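Local coordinates for protein cortical-lytic enzyme (PDB 5JIP) that probably acts as a muramidase of glycoside hydrolase family 25, cutting the cortex peptidoglycan of the spore during germination, at residues Arg145-Ile155 against Leu170-Tyr180. Sequence-based numbering, arbitrary orientation.
With MES (2-(N-morpholino)-ethanesulfonic acid), chain D.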
loop_
_atom_site.group_PDB
_atom_site.type_symbol
_atom_site.label_atom_id
_atom_site.label_comp_id
_atom_site.label_asym_id
_atom_site.label_seq_id
_atom_site.Cartn_x
_atom_site.Cartn_y
_atom_site.Cartn_z
ATOM N N ARG A 145 10.953 9.192 -3.643
ATOM C CA ARG A 145 11.050 9.509 -2.228
ATOM C C ARG A 145 12.463 9.898 -1.803
ATOM O O ARG A 145 13.453 9.268 -2.186
ATOM C CB ARG A 145 10.625 8.327 -1.375
ATOM C CG ARG A 145 9.204 7.845 -1.522
ATOM C CD ARG A 145 8.163 8.909 -1.193
ATOM N NE ARG A 145 8.407 9.692 0.006
ATOM C CZ ARG A 145 8.057 9.347 1.246
ATOM N NH1 ARG A 145 7.506 8.174 1.487
ATOM N NH2 ARG A 145 8.284 10.180 2.262
ATOM N N LEU A 146 12.534 10.924 -0.966
ATOM C CA LEU A 146 13.768 11.425 -0.383
ATOM C C LEU A 146 13.903 10.948 1.061
ATOM O O LEU A 146 13.002 11.163 1.877
ATOM C CB LEU A 146 13.772 12.956 -0.432
ATOM C CG LEU A 146 15.009 13.659 0.119
ATOM C CD1 LEU A 146 16.215 13.369 -0.774
ATOM C CD2 LEU A 146 14.770 15.150 0.236
ATOM N N MET A 147 15.026 10.310 1.377
ATOM C CA MET A 147 15.348 9.926 2.756
ATOM C C MET A 147 16.170 11.024 3.424
ATOM O O MET A 147 16.983 11.679 2.769
ATOM C CB MET A 147 16.105 8.587 2.794
ATOM C CG MET A 147 16.594 8.176 4.188
ATOM S SD MET A 147 16.716 6.393 4.438
ATOM C CE MET A 147 18.102 6.001 3.396
ATOM N N LEU A 148 15.901 11.254 4.715
ATOM C CA LEU A 148 16.638 12.217 5.534
ATOM C C LEU A 148 17.682 11.503 6.381
ATOM O O LEU A 148 17.371 10.535 7.089
ATOM C CB LEU A 148 15.699 13.010 6.449
ATOM C CG LEU A 148 16.413 14.042 7.352
ATOM C CD1 LEU A 148 16.934 15.135 6.500
ATOM C CD2 LEU A 148 15.443 14.563 8.412
ATOM N N TYR A 149 18.932 11.953 6.272
ATOM C CA TYR A 149 19.982 11.555 7.187
ATOM C C TYR A 149 20.260 12.681 8.176
ATOM O O TYR A 149 20.462 13.836 7.771
ATOM C CB TYR A 149 21.284 11.208 6.463
ATOM C CG TYR A 149 22.453 11.061 7.421
ATOM C CD1 TYR A 149 23.128 12.178 7.915
ATOM C CD2 TYR A 149 22.911 9.808 7.809
ATOM C CE1 TYR A 149 24.175 12.061 8.795
ATOM C CE2 TYR A 149 24.012 9.686 8.690
ATOM C CZ TYR A 149 24.629 10.827 9.173
ATOM O OH TYR A 149 25.697 10.757 10.034
ATOM N N THR A 150 20.312 12.336 9.459
ATOM C CA THR A 150 20.743 13.272 10.474
ATOM C C THR A 150 21.124 12.467 11.701
ATOM O O THR A 150 20.816 11.285 11.802
ATOM C CB THR A 150 19.640 14.314 10.771
ATOM O OG1 THR A 150 20.188 15.376 11.556
ATOM C CG2 THR A 150 18.518 13.710 11.512
ATOM N N GLY A 151 21.782 13.139 12.658
ATOM C CA GLY A 151 22.203 12.505 13.885
ATOM C C GLY A 151 21.231 12.718 15.042
ATOM O O GLY A 151 20.475 13.686 15.075
ATOM N N LEU A 152 21.279 11.786 16.001
ATOM C CA LEU A 152 20.461 11.907 17.203
ATOM C C LEU A 152 20.785 13.191 17.954
ATOM O O LEU A 152 19.878 13.912 18.397
ATOM C CB LEU A 152 20.676 10.685 18.102
ATOM C CG LEU A 152 19.837 10.622 19.403
ATOM C CD1 LEU A 152 18.363 10.710 19.080
ATOM C CD2 LEU A 152 20.111 9.359 20.235
ATOM N N PHE A 153 22.074 13.499 18.096
ATOM C CA PHE A 153 22.473 14.740 18.760
ATOM C C PHE A 153 21.860 15.954 18.078
ATOM O O PHE A 153 21.286 16.835 18.738
ATOM C CB PHE A 153 23.991 14.838 18.777
ATOM C CG PHE A 153 24.505 16.103 19.388
ATOM C CD1 PHE A 153 24.600 16.227 20.756
ATOM C CD2 PHE A 153 24.889 17.172 18.594
ATOM C CE1 PHE A 153 25.061 17.396 21.329
ATOM C CE2 PHE A 153 25.352 18.337 19.164
ATOM C CZ PHE A 153 25.443 18.443 20.531
ATOM N N PHE A 154 21.967 16.004 16.748
ATOM C CA PHE A 154 21.456 17.116 15.960
ATOM C C PHE A 154 19.953 17.292 16.150
ATOM O O PHE A 154 19.473 18.416 16.343
ATOM C CB PHE A 154 21.796 16.876 14.487
ATOM C CG PHE A 154 21.574 18.052 13.602
ATOM C CD1 PHE A 154 22.555 19.010 13.464
ATOM C CD2 PHE A 154 20.391 18.192 12.872
ATOM C CE1 PHE A 154 22.365 20.100 12.644
ATOM C CE2 PHE A 154 20.196 19.275 12.040
ATOM C CZ PHE A 154 21.174 20.234 11.923
ATOM N N ILE A 155 19.189 16.188 16.085
ATOM C CA ILE A 155 17.754 16.258 16.339
ATOM C C ILE A 155 17.518 16.903 17.699
ATOM O O ILE A 155 16.649 17.763 17.848
ATOM C CB ILE A 155 17.120 14.852 16.242
ATOM C CG1 ILE A 155 17.103 14.377 14.777
ATOM C CG2 ILE A 155 15.706 14.840 16.797
ATOM C CD1 ILE A 155 16.701 12.921 14.606
ATOM N N LEU A 170 8.489 16.438 9.312
ATOM C CA LEU A 170 9.361 15.547 8.545
ATOM C C LEU A 170 9.173 14.070 8.883
ATOM O O LEU A 170 9.896 13.228 8.324
ATOM C CB LEU A 170 10.813 15.934 8.768
ATOM C CG LEU A 170 11.133 17.404 8.553
ATOM C CD1 LEU A 170 12.578 17.663 8.914
ATOM C CD2 LEU A 170 10.776 17.885 7.142
ATOM N N SER A 171 8.227 13.731 9.767
ATOM C CA SER A 171 8.134 12.371 10.300
ATOM C C SER A 171 7.630 11.374 9.269
ATOM O O SER A 171 7.622 10.163 9.544
ATOM C CB SER A 171 7.222 12.355 11.542
ATOM O OG SER A 171 5.869 12.700 11.240
ATOM N N ASP A 172 7.185 11.846 8.113
ATOM C CA ASP A 172 6.803 10.949 7.044
ATOM C C ASP A 172 7.975 10.682 6.103
ATOM O O ASP A 172 7.871 9.812 5.249
ATOM C CB ASP A 172 5.598 11.499 6.258
ATOM C CG ASP A 172 5.918 12.744 5.457
ATOM O OD1 ASP A 172 6.651 13.629 5.965
ATOM O OD2 ASP A 172 5.403 12.828 4.315
ATOM N N MET A 173 9.105 11.354 6.287
ATOM C CA MET A 173 10.288 11.007 5.507
ATOM C C MET A 173 10.891 9.697 6.006
ATOM O O MET A 173 10.896 9.432 7.201
ATOM C CB MET A 173 11.340 12.119 5.595
ATOM C CG MET A 173 10.839 13.445 5.091
ATOM S SD MET A 173 12.163 14.666 5.076
ATOM C CE MET A 173 13.182 14.059 3.705
ATOM N N PRO A 174 11.437 8.862 5.125
ATOM C CA PRO A 174 12.303 7.789 5.628
ATOM C C PRO A 174 13.448 8.413 6.395
ATOM O O PRO A 174 13.999 9.433 5.975
ATOM C CB PRO A 174 12.780 7.064 4.360
ATOM C CG PRO A 174 11.794 7.435 3.315
ATOM C CD PRO A 174 11.336 8.855 3.665
ATOM N N LEU A 175 13.794 7.788 7.525
ATOM C CA LEU A 175 14.843 8.276 8.415
ATOM C C LEU A 175 16.068 7.370 8.399
ATOM O O LEU A 175 15.986 6.169 8.697
ATOM C CB LEU A 175 14.336 8.403 9.853
ATOM C CG LEU A 175 15.367 8.829 10.888
ATOM C CD1 LEU A 175 15.839 10.229 10.616
ATOM C CD2 LEU A 175 14.775 8.703 12.259
ATOM N N TRP A 176 17.203 7.979 8.112
ATOM C CA TRP A 176 18.523 7.380 8.299
ATOM C C TRP A 176 19.159 8.094 9.494
ATOM O O TRP A 176 19.577 9.256 9.396
ATOM C CB TRP A 176 19.310 7.530 7.011
ATOM C CG TRP A 176 20.711 7.012 6.992
ATOM C CD1 TRP A 176 21.390 6.324 7.967
ATOM C CD2 TRP A 176 21.606 7.156 5.904
ATOM N NE1 TRP A 176 22.658 6.025 7.531
ATOM C CE2 TRP A 176 22.823 6.540 6.272
ATOM C CE3 TRP A 176 21.503 7.769 4.655
ATOM C CZ2 TRP A 176 23.935 6.524 5.430
ATOM C CZ3 TRP A 176 22.608 7.740 3.806
ATOM C CH2 TRP A 176 23.804 7.129 4.201
ATOM N N ILE A 177 19.162 7.437 10.640
ATOM C CA ILE A 177 19.573 8.092 11.873
ATOM C C ILE A 177 20.979 7.648 12.223
ATOM O O ILE A 177 21.324 6.462 12.140
ATOM C CB ILE A 177 18.608 7.818 13.042
ATOM C CG1 ILE A 177 18.977 8.732 14.215
ATOM C CG2 ILE A 177 18.614 6.339 13.420
ATOM C CD1 ILE A 177 17.957 8.748 15.334
ATOM N N ALA A 178 21.796 8.613 12.617
ATOM C CA ALA A 178 23.133 8.337 13.121
ATOM C C ALA A 178 23.107 8.389 14.643
ATOM O O ALA A 178 22.676 9.388 15.221
ATOM C CB ALA A 178 24.125 9.352 12.575
ATOM N N MET A 179 23.557 7.310 15.281
ATOM C CA MET A 179 23.797 7.277 16.715
ATOM C C MET A 179 24.914 6.274 16.939
ATOM O O MET A 179 24.702 5.067 16.775
ATOM C CB MET A 179 22.566 6.868 17.505
ATOM C CG MET A 179 22.861 6.957 19.014
ATOM S SD MET A 179 21.708 5.990 19.893
ATOM C CE MET A 179 22.328 4.338 19.547
ATOM N N TYR A 180 26.075 6.775 17.345
ATOM C CA TYR A 180 27.294 5.976 17.431
ATOM C C TYR A 180 27.420 5.330 18.808
ATOM O O TYR A 180 27.445 6.026 19.829
ATOM C CB TYR A 180 28.506 6.865 17.126
ATOM C CG TYR A 180 28.481 7.497 15.750
ATOM C CD1 TYR A 180 27.657 7.005 14.742
ATOM C CD2 TYR A 180 29.294 8.571 15.457
ATOM C CE1 TYR A 180 27.654 7.592 13.478
ATOM C CE2 TYR A 180 29.307 9.145 14.248
ATOM C CZ TYR A 180 28.490 8.670 13.244
ATOM O OH TYR A 180 28.536 9.309 12.029
HETATM O O1 MES D . 28.060 13.420 12.043
HETATM C C2 MES D . 28.610 13.754 13.318
HETATM C C3 MES D . 28.196 12.767 14.417
HETATM N N4 MES D . 26.774 12.388 14.312
HETATM C C5 MES D . 26.261 12.142 12.966
HETATM C C6 MES D . 26.630 13.331 12.095
HETATM C C7 MES D . 26.362 11.343 15.279
HETATM C C8 MES D . 26.475 11.961 16.670
HETATM S S MES D . 25.568 11.071 17.754
HETATM O O1S MES D . 24.139 11.368 17.464
HETATM O O2S MES D . 25.922 9.641 17.619
HETATM O O3S MES D . 25.914 11.558 19.118
HETATM O O HOH W 1 5.972 8.280 3.767
#
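Leu148 is held by Pro174 and Trp176 through its own backbone: its N gives a hydrogen bond to Pro174 O (2.9 Å), and its O takes one from Trp176 N (2.8 Å). Thr150 repeats the pattern with Trp176 O and Ala178 N, and Leu152 N to Ala178 O carries the pairing into the first turn of the helix. At the other end Arg145 NH2 reaches Asp172 O (3.0 Å), with the oxygen in the guanidinium plane but the nitrogen 42° out of the carbonyl plane; a water joins NH1 to the same oxygen, Pro174 CD lies over one guanidinium face, NH1 also hydrogen-bonds Thr306 O, and NE is salt-bridged to Glu139.

On one face of the sheet the edge of Tyr149 meets the face of Trp176 in a T-shaped stack (planes at 84°), Tyr149 CD2 standing 3.4 Å above the centre of the Trp176 indole plane. Tyr149 OH touches Ala178 CB (3.3 Å) and, like Tyr180 OH, hydrogen-bonds Gln203. On the other face the Met173 chain, bent at chi3 (71°), brings CE to Leu148 CB (3.9 Å), while the CD1 methyls of Leu152 and Ile155 meet Ile177 CD1.

An MES molecule, probably from the crystallisation liquor, sits at the C-terminal ends of the two strands, its sulfonate accepting hydrogen bonds from Phe153 N (at O1S) and Tyr180 N (at O2S). Parallel strands 147-151 and 175-178, linked through helix 152-157, form a beta-alpha-beta unit of the family 25 TIM-barrel-like domain.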